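Local atomic coordinates of endopolygalacturonase (Chondrostereum purpureum, PDB entry 1KCD), a protein that probably hydrolyses the alpha-1,4 bonds between galacturonosyl units of polygalacturonate, the backbone of plant cell-wall pectin. Residues V225-Q230 with V256-S261. Sequence-based numbering, arbitrary orientation.
With GTR (beta-D-galactopyranuronic acid), chain C; GTK (beta-D-galactofuranuronic acid), chain B.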
loop_
_atom_site.group_PDB
_atom_site.type_symbol
_atom_site.label_atom_id
_atom_site.label_comp_id
_atom_site.label_asym_id
_atom_site.label_seq_id
_atom_site.Cartn_x
_atom_site.Cartn_y
_atom_site.Cartn_z
ATOM N N VAL A 225 0.883 -12.187 -2.949
ATOM C CA VAL A 225 -0.362 -11.400 -3.029
ATOM C C VAL A 225 -1.371 -11.953 -2.038
ATOM O O VAL A 225 -1.448 -13.169 -1.839
ATOM C CB VAL A 225 -0.953 -11.319 -4.453
ATOM C CG1 VAL A 225 0.067 -10.718 -5.417
ATOM C CG2 VAL A 225 -1.428 -12.705 -4.942
ATOM N N ARG A 226 -2.119 -11.017 -1.433
ATOM C CA ARG A 226 -3.200 -11.403 -0.550
ATOM C C ARG A 226 -4.473 -10.598 -0.796
ATOM O O ARG A 226 -4.430 -9.412 -1.097
ATOM C CB ARG A 226 -2.809 -11.108 0.910
ATOM C CG ARG A 226 -1.894 -12.082 1.630
ATOM C CD ARG A 226 -2.054 -11.776 3.153
ATOM N NE ARG A 226 -1.285 -10.517 3.362
ATOM C CZ ARG A 226 -1.022 -10.042 4.566
ATOM N NH1 ARG A 226 -1.494 -10.642 5.680
ATOM N NH2 ARG A 226 -0.320 -8.915 4.735
ATOM N N ILE A 227 -5.600 -11.309 -0.579
ATOM C CA ILE A 227 -6.860 -10.620 -0.367
ATOM C C ILE A 227 -7.343 -11.071 0.986
ATOM O O ILE A 227 -7.607 -12.266 1.160
ATOM C CB ILE A 227 -7.913 -10.909 -1.451
ATOM C CG1 ILE A 227 -7.276 -10.665 -2.836
ATOM C CG2 ILE A 227 -9.193 -10.091 -1.208
ATOM C CD1 ILE A 227 -8.289 -10.974 -3.965
ATOM N N LYS A 228 -7.376 -10.162 1.940
ATOM C CA LYS A 228 -7.702 -10.491 3.326
ATOM C C LYS A 228 -8.932 -9.743 3.752
ATOM O O LYS A 228 -9.014 -8.535 3.576
ATOM C CB LYS A 228 -6.524 -10.104 4.261
ATOM C CG LYS A 228 -5.648 -8.899 3.886
ATOM C CD LYS A 228 -4.622 -8.579 4.990
ATOM C CE LYS A 228 -3.618 -7.505 4.487
ATOM N NZ LYS A 228 -2.843 -6.954 5.576
ATOM N N ALA A 229 -9.883 -10.468 4.320
ATOM C CA ALA A 229 -11.054 -9.846 4.886
ATOM C C ALA A 229 -11.187 -10.271 6.327
ATOM O O ALA A 229 -11.001 -11.441 6.675
ATOM C CB ALA A 229 -12.345 -10.219 4.142
ATOM N N GLN A 230 -11.497 -9.266 7.176
ATOM C CA GLN A 230 -11.737 -9.589 8.574
ATOM C C GLN A 230 -12.870 -10.602 8.698
ATOM O O GLN A 230 -13.934 -10.441 8.082
ATOM C CB GLN A 230 -12.128 -8.284 9.315
ATOM C CG GLN A 230 -10.935 -7.319 9.343
ATOM C CD GLN A 230 -11.218 -5.917 9.813
ATOM O OE1 GLN A 230 -12.173 -5.693 10.569
ATOM N NE2 GLN A 230 -10.365 -4.964 9.439
ATOM N N VAL A 256 0.189 -17.032 -2.596
ATOM C CA VAL A 256 -1.142 -16.404 -2.713
ATOM C C VAL A 256 -1.943 -16.786 -1.474
ATOM O O VAL A 256 -2.019 -17.998 -1.172
ATOM C CB VAL A 256 -1.912 -16.887 -3.950
ATOM C CG1 VAL A 256 -3.299 -16.311 -4.039
ATOM C CG2 VAL A 256 -1.057 -16.607 -5.206
ATOM N N LEU A 257 -2.518 -15.813 -0.761
ATOM C CA LEU A 257 -3.470 -16.131 0.318
ATOM C C LEU A 257 -4.708 -15.284 0.114
ATOM O O LEU A 257 -4.649 -14.060 0.180
ATOM C CB LEU A 257 -2.846 -15.939 1.708
ATOM C CG LEU A 257 -3.823 -16.188 2.890
ATOM C CD1 LEU A 257 -4.247 -17.665 2.919
ATOM C CD2 LEU A 257 -3.208 -15.770 4.218
ATOM N N ILE A 258 -5.801 -15.962 -0.223
ATOM C CA ILE A 258 -7.094 -15.286 -0.363
ATOM C C ILE A 258 -7.925 -15.790 0.781
ATOM O O ILE A 258 -8.200 -16.997 0.819
ATOM C CB ILE A 258 -7.723 -15.547 -1.727
ATOM C CG1 ILE A 258 -6.788 -14.854 -2.794
ATOM C CG2 ILE A 258 -9.149 -15.075 -1.845
ATOM C CD1 ILE A 258 -7.255 -15.096 -4.169
ATOM N N SER A 259 -8.259 -14.946 1.771
ATOM C CA SER A 259 -8.796 -15.448 3.012
ATOM C C SER A 259 -9.777 -14.494 3.662
ATOM O O SER A 259 -9.534 -13.283 3.774
ATOM C CB SER A 259 -7.617 -15.643 3.988
ATOM O OG SER A 259 -8.070 -15.920 5.290
ATOM N N GLN A 260 -10.866 -15.103 4.139
ATOM C CA GLN A 260 -11.884 -14.380 4.889
ATOM C C GLN A 260 -11.801 -14.709 6.367
ATOM O O GLN A 260 -12.776 -14.514 7.124
ATOM C CB GLN A 260 -13.248 -14.682 4.296
ATOM C CG GLN A 260 -13.401 -13.960 2.950
ATOM C CD GLN A 260 -14.542 -14.475 2.096
ATOM O OE1 GLN A 260 -14.917 -15.652 2.170
ATOM N NE2 GLN A 260 -15.093 -13.629 1.220
ATOM N N SER A 261 -10.620 -15.118 6.827
ATOM C CA SER A 261 -10.388 -15.435 8.249
ATOM C C SER A 261 -9.574 -14.401 9.006
ATOM O O SER A 261 -9.216 -14.653 10.154
ATOM C CB SER A 261 -9.610 -16.776 8.321
ATOM O OG SER A 261 -10.413 -17.803 7.755
HETATM C C1 GTR C . 1.665 -8.556 11.191
HETATM C C2 GTR C . 1.370 -7.173 11.826
HETATM C C3 GTR C . -0.042 -6.950 11.752
HETATM C C4 GTR C . -0.589 -6.901 10.255
HETATM C C5 GTR C . -0.102 -8.236 9.648
HETATM C C6 GTR C . -0.425 -8.271 8.161
HETATM O O1 GTR C . 3.062 -8.764 11.163
HETATM O O2 GTR C . 1.790 -7.239 13.225
HETATM O O3 GTR C . -0.382 -5.626 12.317
HETATM O O4 GTR C . -0.010 -5.764 9.542
HETATM O O5 GTR C . 1.319 -8.394 9.806
HETATM O O6A GTR C . 0.463 -8.213 7.283
HETATM O O6B GTR C . -1.626 -8.359 7.859
HETATM C C1 GTK B . -1.881 -1.267 8.359
HETATM O O1 GTK B . -2.772 -0.219 8.719
HETATM C C2 GTK B . -1.016 -1.743 9.492
HETATM O O2 GTK B . 0.106 -2.466 8.931
HETATM C C3 GTK B . -1.914 -2.815 10.150
HETATM O O3 GTK B . -2.545 -2.209 11.270
HETATM C C4 GTK B . -2.995 -3.114 9.104
HETATM O O4 GTK B . -2.715 -2.335 7.949
HETATM C C5 GTK B . -3.233 -4.590 8.801
HETATM O O5 GTK B . -2.173 -4.986 7.943
HETATM C C6 GTK B . -4.520 -5.004 8.154
HETATM O O6B GTK B . -5.609 -4.781 8.891
HETATM O O6A GTK B . -4.609 -5.479 7.037
HETATM O O HOH W 1 -14.731 -12.237 6.033
#
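Arg-226 lays its aliphatic stem across Leu-257 of the next strand, CG reaching the CB of Leu-257 at 4.0 Å. Its chain then bends at chi3 (-76°) and carries the guanidinium to the carboxylate of the galactopyranuronic acid, where NH2 gives O6A a nearly straight bond of 2.8 Å and NH1 a longer, more bent one to O6B. The CE of Lys-228 sits over the centre of one guanidinium face, and its NZ joins O6B of the same sugar (2.9 Å) to O6A of the galactofuranuronic acid (2.7 Å). Asp-174 forms salt bridges with both cations. In the right-handed parallel beta-helix of family 28 glycosidases, strands 226-230 and 254-259 belong to successive coils, bound in register by four backbone hydrogen bonds; that from Ser-259 N to Ile-227 O is 2.8 Å long. Side chains alternate: Arg-226 and Lys-228 face the sugars, whereas Val-225 and Ile-227 turn inward. There Val-225 and Val-256 lie side by side, CG2 to CG2 3.9 Å, and Ile-227 meets Ile-258. A leucine in place of Arg-226 would probably leave the pyranuronate carboxylate with one cation fewer and Asp-174 without one of its mates. Ser-259 OG accepts from Ser-261 N, an ST turn, and also bonds Asp-265 O.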